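Side-chain contacts in kinesin-like protein (Caenorhabditis elegans, PDB 5X3E), which is a kinesin-6 motor protein (Zen4) that probably moves along microtubules by coupling ATP hydrolysis to changes of shape: residues T95-T100 with L142-D147; D212-V217 with V315-D320; I224-C229 with A353-Q358. All blocks are in the same frame, centred on the assembly; numbering follows the deposited sequence.

In the fold
The three contacts lie at different depths in the kinesin motor domain and differ in chemistry. Interaction 1 is fully buried and joins two helices, 93-109 and 141-152, through an aromatic ring laid on an arginine chain. Interaction 2, partly buried and with its centre about 25 Å from the centre of the chain, is largely apolar, with no hydrogen bond between the segments: a valine of strand 213-225 meets a loop that has no regular structure. Interaction 3 lies at the surface and is small and polar, a hairpin turn facing helix 350-375. Interactions 2 and 3 share strand 213-225, one near its beginning and the other at its end, and their centres are about 39 Å apart, on opposite sides of the chain's centre.

Interaction 1 (T95-T100 with L142-D147); sequences TVFERT and LPRTLD. With SO4 (sulfate ion), chain Q.
Phe97 lays its ring on the aliphatic part of Arg144. The Arg144 CB stands almost over the ring centre, 3.6 Å from the centroid and 12° off the normal, a clear CH-pi contact. Further along the arginine, CD reaches the root of the same side chain, 3.8 Å from Phe97 CB. The ring gets there because CG of Phe97 lies anti to its backbone N (chi1 168°), which carries it out from helix 93-109 toward helix 141-152. Arg144 O approaches Phe97 CZ to 3.6 Å from above the ring plane, on the face that carries Arg144 CB. At the edge, in the plane, lies Thr145 OG1, 3.4 Å from Phe97 CE1. Neither approach is a hydrogen bond; the hydroxyl of Thr145 is paired with Leu141 O of its own helix.

Both helices belong to the P-loop NTPase fold of the kinesin motor domain, and helix 93-109 meets helix 141-152 through more than this pair, since Phe97 also touches Leu141 and Val148. The Arg144 chain runs extended from CG to NE: its CB and CD pack on the ring and on Phe97 CB, and the guanidinium continues past them, its plane 38° from that of the ring. There it forms a salt bridge with Glu202 and donates to the backbone oxygens of Thr139 and Glu136, bonds that should fix its rotation. Arg99 takes no part in the helix contact: its NE makes weak hydrogen bonds to a sulfate, probably from the crystallisation liquor, 3.4 Å from Arg99 NE to sulfate O1, and its NH2 pairs with Glu37.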
ATOM      1  N   THR A  95       0.636  14.399  11.052  1.00 54.71           N
ATOM      2  CA  THR A  95       2.065  14.595  10.824  1.00 61.75           C
ATOM      3  C   THR A  95       2.673  13.407  10.092  1.00 61.60           C
ATOM      4  O   THR A  95       3.459  13.584   9.153  1.00 54.06           O
ATOM      5  CB  THR A  95       2.789  14.841  12.149  1.00 59.39           C
ATOM      6  OG1 THR A  95       2.310  16.056  12.740  1.00 79.76           O
ATOM      7  CG2 THR A  95       4.287  14.950  11.928  1.00 56.08           C
ATOM      8  N   VAL A  96       2.317  12.190  10.508  1.00 70.09           N
ATOM      9  CA  VAL A  96       2.775  10.994   9.807  1.00 54.12           C
ATOM     10  C   VAL A  96       2.328  11.029   8.352  1.00 51.38           C
ATOM     11  O   VAL A  96       3.134  10.848   7.436  1.00 55.71           O
ATOM     12  CB  VAL A  96       2.272   9.725  10.514  1.00 51.03           C
ATOM     13  CG1 VAL A  96       2.556   8.494   9.656  1.00 56.06           C
ATOM     14  CG2 VAL A  96       2.934   9.585  11.863  1.00 51.40           C
ATOM     15  N   PHE A  97       1.040  11.297   8.123  1.00 47.19           N
ATOM     16  CA  PHE A  97       0.483  11.238   6.773  1.00 45.27           C
ATOM     17  C   PHE A  97       1.214  12.178   5.815  1.00 57.84           C
ATOM     18  O   PHE A  97       1.560  11.787   4.693  1.00 68.75           O
ATOM     19  CB  PHE A  97      -1.009  11.566   6.817  1.00 45.75           C
ATOM     20  CG  PHE A  97      -1.611  11.807   5.470  1.00 52.69           C
ATOM     21  CD1 PHE A  97      -1.753  10.766   4.566  1.00 48.22           C
ATOM     22  CD2 PHE A  97      -2.031  13.075   5.101  1.00 50.07           C
ATOM     23  CE1 PHE A  97      -2.308  10.985   3.316  1.00 57.00           C
ATOM     24  CE2 PHE A  97      -2.587  13.301   3.858  1.00 47.63           C
ATOM     25  CZ  PHE A  97      -2.728  12.255   2.964  1.00 58.53           C
ATOM     26  N   GLU A  98       1.452  13.424   6.230  1.00 64.47           N
ATOM     27  CA  GLU A  98       2.131  14.365   5.342  1.00 61.30           C
ATOM     28  C   GLU A  98       3.567  13.936   5.058  1.00 51.83           C
ATOM     29  O   GLU A  98       4.056  14.088   3.934  1.00 70.88           O
ATOM     30  CB  GLU A  98       2.106  15.773   5.932  1.00 61.52           C
ATOM     31  CG  GLU A  98       0.714  16.328   6.159  1.00 85.59           C
ATOM     32  CD  GLU A  98       0.739  17.801   6.502  1.00110.09           C
ATOM     33  OE1 GLU A  98       1.728  18.473   6.133  1.00112.94           O
ATOM     34  OE2 GLU A  98      -0.221  18.283   7.141  1.00113.88           O
ATOM     35  N   ARG A  99       4.263  13.420   6.069  1.00 49.84           N
ATOM     36  CA  ARG A  99       5.661  13.031   5.924  1.00 54.41           C
ATOM     37  C   ARG A  99       5.826  11.684   5.225  1.00 61.88           C
ATOM     38  O   ARG A  99       6.909  11.389   4.708  1.00 57.17           O
ATOM     39  CB  ARG A  99       6.313  13.022   7.314  1.00 55.74           C
ATOM     40  CG  ARG A  99       7.807  12.753   7.345  1.00 58.93           C
ATOM     41  CD  ARG A  99       8.545  13.579   6.322  1.00 56.48           C
ATOM     42  NE  ARG A  99       9.964  13.241   6.279  1.00 60.25           N
ATOM     43  CZ  ARG A  99      10.462  12.188   5.639  1.00 64.59           C
ATOM     44  NH1 ARG A  99       9.654  11.358   4.990  1.00 60.66           N
ATOM     45  NH2 ARG A  99      11.769  11.961   5.648  1.00 63.69           N
ATOM     46  N   THR A 100       4.764  10.886   5.166  1.00 59.55           N
ATOM     47  CA  THR A 100       4.806   9.519   4.676  1.00 48.80           C
ATOM     48  C   THR A 100       4.103   9.321   3.338  1.00 60.81           C
ATOM     49  O   THR A 100       4.538   8.479   2.547  1.00 53.21           O
ATOM     50  CB  THR A 100       4.197   8.589   5.743  1.00 45.90           C
ATOM     51  OG1 THR A 100       5.159   8.365   6.781  1.00 60.06           O
ATOM     52  CG2 THR A 100       3.785   7.284   5.199  1.00 68.34           C
ATOM     53  N   LEU A 142      -4.269   5.308   5.076  1.00 40.73           N
ATOM     54  CA  LEU A 142      -5.059   4.856   3.936  1.00 63.70           C
ATOM     55  C   LEU A 142      -6.270   5.745   3.685  1.00 52.58           C
ATOM     56  O   LEU A 142      -6.411   6.245   2.555  1.00 42.49           O
ATOM     57  CB  LEU A 142      -5.433   3.383   4.132  1.00 59.44           C
ATOM     58  CG  LEU A 142      -6.157   2.637   3.020  1.00 60.52           C
ATOM     59  CD1 LEU A 142      -5.721   1.177   3.055  1.00 82.81           C
ATOM     60  CD2 LEU A 142      -7.663   2.757   3.179  1.00 53.08           C
ATOM     61  N   PRO A 143      -7.154   6.008   4.658  1.00 40.16           N
ATOM     62  CA  PRO A 143      -8.303   6.878   4.349  1.00 43.82           C
ATOM     63  C   PRO A 143      -7.892   8.293   3.991  1.00 49.40           C
ATOM     64  O   PRO A 143      -8.485   8.892   3.083  1.00 45.96           O
ATOM     65  CB  PRO A 143      -9.136   6.831   5.636  1.00 42.95           C
ATOM     66  CG  PRO A 143      -8.662   5.615   6.366  1.00 40.85           C
ATOM     67  CD  PRO A 143      -7.211   5.524   6.049  1.00 42.54           C
ATOM     68  N   ARG A 144      -6.875   8.842   4.667  1.00 39.88           N
ATOM     69  CA  ARG A 144      -6.390  10.173   4.314  1.00 42.31           C
ATOM     70  C   ARG A 144      -5.849  10.196   2.892  1.00 44.84           C
ATOM     71  O   ARG A 144      -6.067  11.165   2.153  1.00 49.30           O
ATOM     72  CB  ARG A 144      -5.316  10.631   5.302  1.00 59.79           C
ATOM     73  CG  ARG A 144      -5.805  10.784   6.733  1.00 62.04           C
ATOM     74  CD  ARG A 144      -4.679  11.231   7.649  1.00 58.90           C
ATOM     75  NE  ARG A 144      -5.076  11.173   9.052  1.00 64.95           N
ATOM     76  CZ  ARG A 144      -5.557  12.207   9.732  1.00 63.44           C
ATOM     77  NH1 ARG A 144      -5.689  13.385   9.138  1.00 53.55           N
ATOM     78  NH2 ARG A 144      -5.901  12.065  11.006  1.00 58.29           N
ATOM     79  N   THR A 145      -5.113   9.152   2.502  1.00 59.75           N
ATOM     80  CA  THR A 145      -4.631   9.056   1.130  1.00 48.46           C
ATOM     81  C   THR A 145      -5.795   9.033   0.144  1.00 46.19           C
ATOM     82  O   THR A 145      -5.782   9.748  -0.865  1.00 44.13           O
ATOM     83  CB  THR A 145      -3.751   7.818   0.959  1.00 46.60           C
ATOM     84  OG1 THR A 145      -2.560   7.965   1.740  1.00 51.74           O
ATOM     85  CG2 THR A 145      -3.367   7.658  -0.498  1.00 40.61           C
ATOM     86  N   LEU A 146      -6.812   8.212   0.416  1.00 44.27           N
ATOM     87  CA  LEU A 146      -7.989   8.193  -0.448  1.00 43.11           C
ATOM     88  C   LEU A 146      -8.650   9.563  -0.510  1.00 48.87           C
ATOM     89  O   LEU A 146      -9.063  10.012  -1.587  1.00 64.43           O
ATOM     90  CB  LEU A 146      -8.993   7.149   0.036  1.00 45.58           C
ATOM     91  CG  LEU A 146      -8.612   5.676  -0.096  1.00 39.78           C
ATOM     92  CD1 LEU A 146      -9.592   4.809   0.699  1.00 34.53           C
ATOM     93  CD2 LEU A 146      -8.570   5.269  -1.571  1.00 32.53           C
ATOM     94  N   ASP A 147      -8.776  10.232   0.640  1.00 47.80           N
ATOM     95  CA  ASP A 147      -9.339  11.580   0.671  1.00 44.91           C
ATOM     96  C   ASP A 147      -8.556  12.524  -0.230  1.00 44.90           C
ATOM     97  O   ASP A 147      -9.125  13.185  -1.106  1.00 49.93           O
ATOM     98  CB  ASP A 147      -9.343  12.114   2.106  1.00 51.49           C
ATOM     99  CG  ASP A 147     -10.450  11.523   2.952  1.00 59.74           C
ATOM    100  OD1 ASP A 147     -11.515  11.183   2.395  1.00 57.51           O
ATOM    101  OD2 ASP A 147     -10.251  11.412   4.182  1.00 73.54           O
TER
HETATM  102  S   SO4 Q 515      11.196  16.318   8.122  1.00134.06           S
HETATM  103  O1  SO4 Q 515      10.023  15.634   8.668  1.00127.11           O
HETATM  104  O2  SO4 Q 515      11.692  17.285   9.098  1.00140.25           O
HETATM  105  O3  SO4 Q 515      12.243  15.344   7.815  1.00113.74           O
HETATM  106  O4  SO4 Q 515      10.818  17.024   6.901  1.00138.90           O

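Interaction 2 (D212-V217 with V315-D320); sequences DMVCSV and VYPTMD
Val214 presents its two methyl groups to different parts of the segment 315-320, and the contact is built on that fork. CG2 goes to Val315, whose CG1 lies 3.9 Å from Val214 CG2; the two valine side chains meet at a slant. CG1 goes instead to the proline ring, with Val214 CG1 4.1 Å from Pro317 CD, and here the side chains cross at about a right angle. Between these two touches the backbone of the loop passes by, Tyr316 O coming 3.8 Å from Val214 CG2. The first torsion of Val214 (chi1 171°) sets CG1 anti to the backbone N and CG2 anti to the carbonyl carbon, which spreads the branches over both neighbours.

Strand 213-225 is part of the large mixed sheet at the heart of the kinesin motor domain, where it pairs antiparallel with strand 296-307; the loop 315-320 belongs to the connection from that partner strand to strand 325-333. The connection thus folds back over a strand adjacent to the one it leaves. Pro317 also packs on Ala306 of strand 296-307, on Phe162 of strand 162-165 and on Ile172 of strand 169-172. Tyr316 directs its CB away from Val214, and its hydroxyl is hydrogen-bonded to Arg173 O.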
ATOM      1  N   ASP A 212      -5.095  17.809 -18.919  1.00 43.87           N
ATOM      2  CA  ASP A 212      -5.306  17.256 -20.253  1.00 56.43           C
ATOM      3  C   ASP A 212      -5.670  15.782 -20.213  1.00 44.12           C
ATOM      4  O   ASP A 212      -5.898  15.182 -21.266  1.00 39.82           O
ATOM      5  CB  ASP A 212      -4.065  17.473 -21.124  1.00 41.78           C
ATOM      6  CG  ASP A 212      -3.979  18.887 -21.663  1.00 49.37           C
ATOM      7  OD1 ASP A 212      -5.032  19.435 -22.060  1.00 65.87           O
ATOM      8  OD2 ASP A 212      -2.870  19.456 -21.680  1.00 56.68           O
ATOM      9  N   MET A 213      -5.734  15.199 -19.024  1.00 46.46           N
ATOM     10  CA  MET A 213      -6.107  13.813 -18.842  1.00 37.41           C
ATOM     11  C   MET A 213      -7.459  13.704 -18.156  1.00 45.20           C
ATOM     12  O   MET A 213      -7.836  14.524 -17.314  1.00 56.43           O
ATOM     13  CB  MET A 213      -5.053  13.061 -18.025  1.00 37.08           C
ATOM     14  CG  MET A 213      -3.700  12.996 -18.710  1.00 54.29           C
ATOM     15  SD  MET A 213      -3.688  11.844 -20.097  1.00 59.31           S
ATOM     16  CE  MET A 213      -2.844  10.450 -19.376  1.00 70.85           C
ATOM     17  N   VAL A 214      -8.168  12.701 -18.552  1.00 50.82           N
ATOM     18  CA  VAL A 214      -9.380  12.248 -17.897  1.00 40.60           C
ATOM     19  C   VAL A 214      -9.022  11.031 -17.057  1.00 43.39           C
ATOM     20  O   VAL A 214      -8.085  10.295 -17.385  1.00 61.34           O
ATOM     21  CB  VAL A 214     -10.449  11.942 -18.958  1.00 54.06           C
ATOM     22  CG1 VAL A 214     -11.581  11.280 -18.339  1.00 76.04           C
ATOM     23  CG2 VAL A 214     -10.943  13.240 -19.535  1.00 46.09           C
ATOM     24  N   CYS A 215      -9.747  10.803 -15.963  1.00 39.31           N
ATOM     25  CA  CYS A 215      -9.322   9.746 -15.056  1.00 39.64           C
ATOM     26  C   CYS A 215     -10.503   9.043 -14.399  1.00 45.04           C
ATOM     27  O   CYS A 215     -11.640   9.524 -14.400  1.00 44.02           O
ATOM     28  CB  CYS A 215      -8.396  10.295 -13.970  1.00 35.93           C
ATOM     29  SG  CYS A 215      -9.266  11.299 -12.737  1.00 42.75           S
ATOM     30  N   SER A 216     -10.185   7.894 -13.804  1.00 38.58           N
ATOM     31  CA  SER A 216     -11.084   7.119 -12.963  1.00 37.49           C
ATOM     32  C   SER A 216     -10.229   6.338 -11.976  1.00 44.71           C
ATOM     33  O   SER A 216      -9.070   6.018 -12.259  1.00 47.17           O
ATOM     34  CB  SER A 216     -11.963   6.163 -13.782  1.00 38.96           C
ATOM     35  OG  SER A 216     -12.848   5.456 -12.932  1.00 50.83           O
ATOM     36  N   VAL A 217     -10.798   6.027 -10.816  1.00 47.01           N
ATOM     37  CA  VAL A 217     -10.061   5.360  -9.750  1.00 37.44           C
ATOM     38  C   VAL A 217     -10.571   3.929  -9.617  1.00 47.09           C
ATOM     39  O   VAL A 217     -11.782   3.690  -9.513  1.00 47.46           O
ATOM     40  CB  VAL A 217     -10.177   6.118  -8.415  1.00 38.07           C
ATOM     41  CG1 VAL A 217      -9.407   5.385  -7.321  1.00 35.14           C
ATOM     42  CG2 VAL A 217      -9.645   7.535  -8.566  1.00 35.48           C
ATOM     43  N   VAL A 315     -16.970  15.597 -20.210  1.00 61.34           N
ATOM     44  CA  VAL A 315     -15.643  15.173 -19.793  1.00 54.32           C
ATOM     45  C   VAL A 315     -15.514  13.709 -20.179  1.00 68.51           C
ATOM     46  O   VAL A 315     -16.137  12.840 -19.563  1.00 59.43           O
ATOM     47  CB  VAL A 315     -15.434  15.379 -18.289  1.00 40.54           C
ATOM     48  CG1 VAL A 315     -14.023  14.970 -17.893  1.00 40.60           C
ATOM     49  CG2 VAL A 315     -15.715  16.818 -17.921  1.00 41.06           C
ATOM     50  N   TYR A 316     -14.741  13.430 -21.221  1.00 66.12           N
ATOM     51  CA  TYR A 316     -14.685  12.089 -21.778  1.00 55.51           C
ATOM     52  C   TYR A 316     -13.299  11.838 -22.341  1.00 59.61           C
ATOM     53  O   TYR A 316     -12.660  12.770 -22.846  1.00 52.67           O
ATOM     54  CB  TYR A 316     -15.751  11.899 -22.865  1.00 63.48           C
ATOM     55  CG  TYR A 316     -16.307  10.502 -22.905  1.00 57.97           C
ATOM     56  CD1 TYR A 316     -17.303  10.111 -22.019  1.00 48.99           C
ATOM     57  CD2 TYR A 316     -15.841   9.572 -23.827  1.00 62.15           C
ATOM     58  CE1 TYR A 316     -17.813   8.832 -22.044  1.00 59.89           C
ATOM     59  CE2 TYR A 316     -16.349   8.286 -23.858  1.00 60.02           C
ATOM     60  CZ  TYR A 316     -17.336   7.926 -22.962  1.00 55.58           C
ATOM     61  OH  TYR A 316     -17.849   6.658 -22.971  1.00 66.04           O
ATOM     62  N   PRO A 317     -12.807  10.605 -22.273  1.00 57.43           N
ATOM     63  CA  PRO A 317     -11.511  10.290 -22.877  1.00 46.99           C
ATOM     64  C   PRO A 317     -11.625  10.106 -24.382  1.00 53.32           C
ATOM     65  O   PRO A 317     -12.701   9.860 -24.931  1.00 54.32           O
ATOM     66  CB  PRO A 317     -11.127   8.969 -22.201  1.00 50.86           C
ATOM     67  CG  PRO A 317     -12.445   8.318 -21.931  1.00 43.10           C
ATOM     68  CD  PRO A 317     -13.363   9.453 -21.539  1.00 49.69           C
ATOM     69  N   THR A 318     -10.479  10.225 -25.045  1.00 51.66           N
ATOM     70  CA  THR A 318     -10.383   9.770 -26.424  1.00 51.45           C
ATOM     71  C   THR A 318     -10.581   8.256 -26.459  1.00 51.99           C
ATOM     72  O   THR A 318     -10.188   7.537 -25.535  1.00 51.74           O
ATOM     73  CB  THR A 318      -9.024  10.142 -27.019  1.00 62.41           C
ATOM     74  OG1 THR A 318      -7.977   9.606 -26.203  1.00 70.02           O
ATOM     75  CG2 THR A 318      -8.875  11.656 -27.078  1.00 60.06           C
ATOM     76  N   MET A 319     -11.186   7.766 -27.541  1.00 48.54           N
ATOM     77  CA  MET A 319     -11.598   6.367 -27.567  1.00 56.43           C
ATOM     78  C   MET A 319     -10.424   5.401 -27.652  1.00 64.86           C
ATOM     79  O   MET A 319     -10.590   4.221 -27.324  1.00 78.59           O
ATOM     80  CB  MET A 319     -12.550   6.127 -28.739  1.00 53.72           C
ATOM     81  CG  MET A 319     -13.875   6.865 -28.618  1.00 57.00           C
ATOM     82  SD  MET A 319     -14.763   6.425 -27.110  1.00 67.24           S
ATOM     83  CE  MET A 319     -14.965   4.660 -27.353  1.00 58.50           C
ATOM     84  N   ASP A 320      -9.239   5.872 -28.032  1.00 62.74           N
ATOM     85  CA  ASP A 320      -8.076   5.004 -28.223  1.00 56.18           C
ATOM     86  C   ASP A 320      -7.557   4.531 -26.869  1.00 60.59           C
ATOM     87  O   ASP A 320      -6.878   5.271 -26.153  1.00 70.69           O
ATOM     88  CB  ASP A 320      -6.997   5.744 -29.007  1.00 52.22           C
ATOM     89  CG  ASP A 320      -5.778   4.882 -29.290  1.00 71.04           C
ATOM     90  OD1 ASP A 320      -4.770   5.430 -29.786  1.00 77.73           O
ATOM     91  OD2 ASP A 320      -5.825   3.661 -29.020  1.00 83.09           O
TER

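Interaction 3 (I224-C229 with A353-Q358); sequences IYNNYC and ANSINQ
Asn226 and Asn227 form the tip of a beta hairpin, a type I' turn from Tyr225 to Tyr228 that joins strands 213-225 and 228-231, and the tip faces Ser355 on helix 350-375 of the kinesin motor domain. The tight part of the contact is between Asn226 and Ser355, whose CB points at the turn and lies 4.0 Å from Asn226 CA, while the asparagine amide oxygen comes closer still to the hydroxyl. The turn itself is held by its own backbone, Tyr225 N donating to Tyr228 O at 2.8 Å, and both asparagines take the left-handed conformation that a type I' turn requires.

The looser side belongs to Asn227, which brings its CB no nearer than 4.3 Å to Ser355 OG and makes a weak hydrogen bond through OD1 to Lys390 N. All three touching residues are partly exposed, and the two segments bury little area against each other. On the tight side, the serine hydroxyl has its main partner inside its own helix, Ala351 O, to which its first torsion (chi1 -63°) is suited by placing OG beside the backbone N. Asn226 starts with CB directed away from the helix, yet its amide comes back toward the serine, leaving Asn226 OD1 3.3 Å from Ser355 OG.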
ATOM      1  N   ILE A 224      -1.975 -11.763   0.973  1.00 60.96           N
ATOM      2  CA  ILE A 224      -0.985 -12.822   0.819  1.00 65.35           C
ATOM      3  C   ILE A 224      -0.885 -13.535   2.162  1.00 64.35           C
ATOM      4  O   ILE A 224      -0.382 -12.969   3.141  1.00 69.80           O
ATOM      5  CB  ILE A 224       0.372 -12.275   0.367  1.00 59.53           C
ATOM      6  CG1 ILE A 224       0.260 -11.700  -1.042  1.00 57.60           C
ATOM      7  CG2 ILE A 224       1.426 -13.370   0.410  1.00 61.20           C
ATOM      8  CD1 ILE A 224       1.483 -10.941  -1.483  1.00 57.10           C
ATOM      9  N   TYR A 225      -1.394 -14.763   2.219  1.00 56.75           N
ATOM     10  CA  TYR A 225      -1.451 -15.528   3.461  1.00 64.01           C
ATOM     11  C   TYR A 225      -0.946 -16.940   3.202  1.00 75.79           C
ATOM     12  O   TYR A 225      -1.504 -17.649   2.358  1.00 78.97           O
ATOM     13  CB  TYR A 225      -2.881 -15.553   4.006  1.00 65.39           C
ATOM     14  CG  TYR A 225      -3.074 -16.475   5.177  1.00 75.14           C
ATOM     15  CD1 TYR A 225      -2.473 -16.205   6.397  1.00 74.30           C
ATOM     16  CD2 TYR A 225      -3.858 -17.612   5.068  1.00 92.21           C
ATOM     17  CE1 TYR A 225      -2.648 -17.043   7.476  1.00 88.65           C
ATOM     18  CE2 TYR A 225      -4.039 -18.457   6.141  1.00 95.35           C
ATOM     19  CZ  TYR A 225      -3.432 -18.169   7.343  1.00 97.19           C
ATOM     20  OH  TYR A 225      -3.609 -19.008   8.420  1.00104.57           O
ATOM     21  N   ASN A 226       0.095 -17.349   3.929  1.00 76.19           N
ATOM     22  CA  ASN A 226       0.675 -18.692   3.817  1.00 68.87           C
ATOM     23  C   ASN A 226       1.150 -18.983   2.394  1.00 66.62           C
ATOM     24  O   ASN A 226       0.851 -20.030   1.819  1.00 71.51           O
ATOM     25  CB  ASN A 226      -0.315 -19.761   4.285  1.00 75.04           C
ATOM     26  CG  ASN A 226       0.380 -21.012   4.802  1.00 90.22           C
ATOM     27  OD1 ASN A 226       1.491 -21.342   4.384  1.00 93.54           O
ATOM     28  ND2 ASN A 226      -0.277 -21.716   5.713  1.00 95.62           N
ATOM     29  N   ASN A 227       1.899 -18.034   1.830  1.00 71.80           N
ATOM     30  CA  ASN A 227       2.466 -18.108   0.479  1.00 76.87           C
ATOM     31  C   ASN A 227       1.401 -18.303  -0.603  1.00 75.49           C
ATOM     32  O   ASN A 227       1.722 -18.667  -1.737  1.00 94.09           O
ATOM     33  CB  ASN A 227       3.529 -19.206   0.371  1.00 76.83           C
ATOM     34  CG  ASN A 227       4.663 -18.823  -0.560  1.00 77.14           C
ATOM     35  OD1 ASN A 227       5.123 -17.678  -0.555  1.00 60.92           O
ATOM     36  ND2 ASN A 227       5.110 -19.772  -1.376  1.00 94.31           N
ATOM     37  N   TYR A 228       0.137 -18.055  -0.274  1.00 71.74           N
ATOM     38  CA  TYR A 228      -0.951 -18.073  -1.237  1.00 71.59           C
ATOM     39  C   TYR A 228      -1.562 -16.683  -1.317  1.00 68.08           C
ATOM     40  O   TYR A 228      -1.558 -15.925  -0.341  1.00 62.08           O
ATOM     41  CB  TYR A 228      -2.023 -19.094  -0.856  1.00 67.02           C
ATOM     42  CG  TYR A 228      -1.599 -20.532  -1.051  1.00 90.01           C
ATOM     43  CD1 TYR A 228      -0.968 -20.941  -2.222  1.00 99.71           C
ATOM     44  CD2 TYR A 228      -1.817 -21.480  -0.062  1.00 93.64           C
ATOM     45  CE1 TYR A 228      -0.582 -22.258  -2.407  1.00 95.15           C
ATOM     46  CE2 TYR A 228      -1.430 -22.799  -0.235  1.00104.34           C
ATOM     47  CZ  TYR A 228      -0.811 -23.183  -1.409  1.00106.74           C
ATOM     48  OH  TYR A 228      -0.425 -24.494  -1.588  1.00116.81           O
ATOM     49  N   CYS A 229      -2.063 -16.340  -2.494  1.00 59.53           N
ATOM     50  CA  CYS A 229      -2.572 -15.005  -2.762  1.00 50.58           C
ATOM     51  C   CYS A 229      -4.081 -15.050  -2.974  1.00 59.47           C
ATOM     52  O   CYS A 229      -4.574 -15.838  -3.787  1.00 60.96           O
ATOM     53  CB  CYS A 229      -1.869 -14.413  -3.981  1.00 57.98           C
ATOM     54  SG  CYS A 229      -2.328 -12.715  -4.270  1.00 58.13           S
ATOM     55  N   ALA A 353       3.708 -19.391  10.287  1.00101.35           N
ATOM     56  CA  ALA A 353       4.800 -18.577  10.814  1.00 95.20           C
ATOM     57  C   ALA A 353       6.066 -18.691   9.969  1.00 95.88           C
ATOM     58  O   ALA A 353       6.794 -17.701   9.820  1.00 86.43           O
ATOM     59  CB  ALA A 353       5.092 -18.969  12.263  1.00 90.95           C
ATOM     60  N   ASN A 354       6.331 -19.863   9.379  1.00 95.62           N
ATOM     61  CA  ASN A 354       7.514 -19.996   8.532  1.00 92.41           C
ATOM     62  C   ASN A 354       7.367 -19.210   7.234  1.00 87.11           C
ATOM     63  O   ASN A 354       8.344 -18.642   6.738  1.00 88.75           O
ATOM     64  CB  ASN A 354       7.820 -21.467   8.256  1.00 99.75           C
ATOM     65  CG  ASN A 354       8.222 -22.222   9.512  1.00128.91           C
ATOM     66  OD1 ASN A 354       9.340 -22.067  10.013  1.00138.11           O
ATOM     67  ND2 ASN A 354       7.318 -23.048  10.024  1.00136.42           N
ATOM     68  N   SER A 355       6.165 -19.185   6.656  1.00 83.45           N
ATOM     69  CA  SER A 355       5.950 -18.365   5.470  1.00 76.63           C
ATOM     70  C   SER A 355       6.142 -16.886   5.787  1.00 72.10           C
ATOM     71  O   SER A 355       6.750 -16.149   5.000  1.00 75.07           O
ATOM     72  CB  SER A 355       4.559 -18.622   4.891  1.00 72.54           C
ATOM     73  OG  SER A 355       4.440 -19.966   4.461  1.00 90.28           O
ATOM     74  N   ILE A 356       5.626 -16.434   6.933  1.00 67.98           N
ATOM     75  CA  ILE A 356       5.745 -15.024   7.306  1.00 76.90           C
ATOM     76  C   ILE A 356       7.209 -14.640   7.487  1.00 80.89           C
ATOM     77  O   ILE A 356       7.667 -13.620   6.959  1.00 73.50           O
ATOM     78  CB  ILE A 356       4.923 -14.724   8.572  1.00 73.27           C
ATOM     79  CG1 ILE A 356       3.427 -14.894   8.301  1.00 68.89           C
ATOM     80  CG2 ILE A 356       5.222 -13.324   9.071  1.00 65.11           C
ATOM     81  CD1 ILE A 356       2.567 -14.641   9.518  1.00 72.31           C
ATOM     82  N   ASN A 357       7.974 -15.452   8.226  1.00 93.57           N
ATOM     83  CA  ASN A 357       9.383 -15.111   8.417  1.00 93.96           C
ATOM     84  C   ASN A 357      10.203 -15.302   7.153  1.00 95.57           C
ATOM     85  O   ASN A 357      11.178 -14.574   6.944  1.00 97.19           O
ATOM     86  CB  ASN A 357      10.028 -15.917   9.545  1.00 88.13           C
ATOM     87  CG  ASN A 357       9.842 -15.282  10.906  1.00105.09           C
ATOM     88  OD1 ASN A 357       8.885 -14.548  11.141  1.00 98.90           O
ATOM     89  ND2 ASN A 357      10.792 -15.535  11.806  1.00121.83           N
ATOM     90  N   GLN A 358       9.844 -16.269   6.308  1.00 89.51           N
ATOM     91  CA  GLN A 358      10.540 -16.390   5.033  1.00 87.90           C
ATOM     92  C   GLN A 358      10.304 -15.157   4.174  1.00 80.90           C
ATOM     93  O   GLN A 358      11.238 -14.623   3.563  1.00 88.62           O
ATOM     94  CB  GLN A 358      10.087 -17.649   4.297  1.00 93.91           C
ATOM     95  CG  GLN A 358      10.777 -17.855   2.960  1.00 94.65           C
ATOM     96  CD  GLN A 358      12.224 -18.287   3.127  1.00110.03           C
ATOM     97  OE1 GLN A 358      12.566 -19.007   4.070  1.00107.87           O
ATOM     98  NE2 GLN A 358      13.082 -17.843   2.217  1.00108.70           N
TER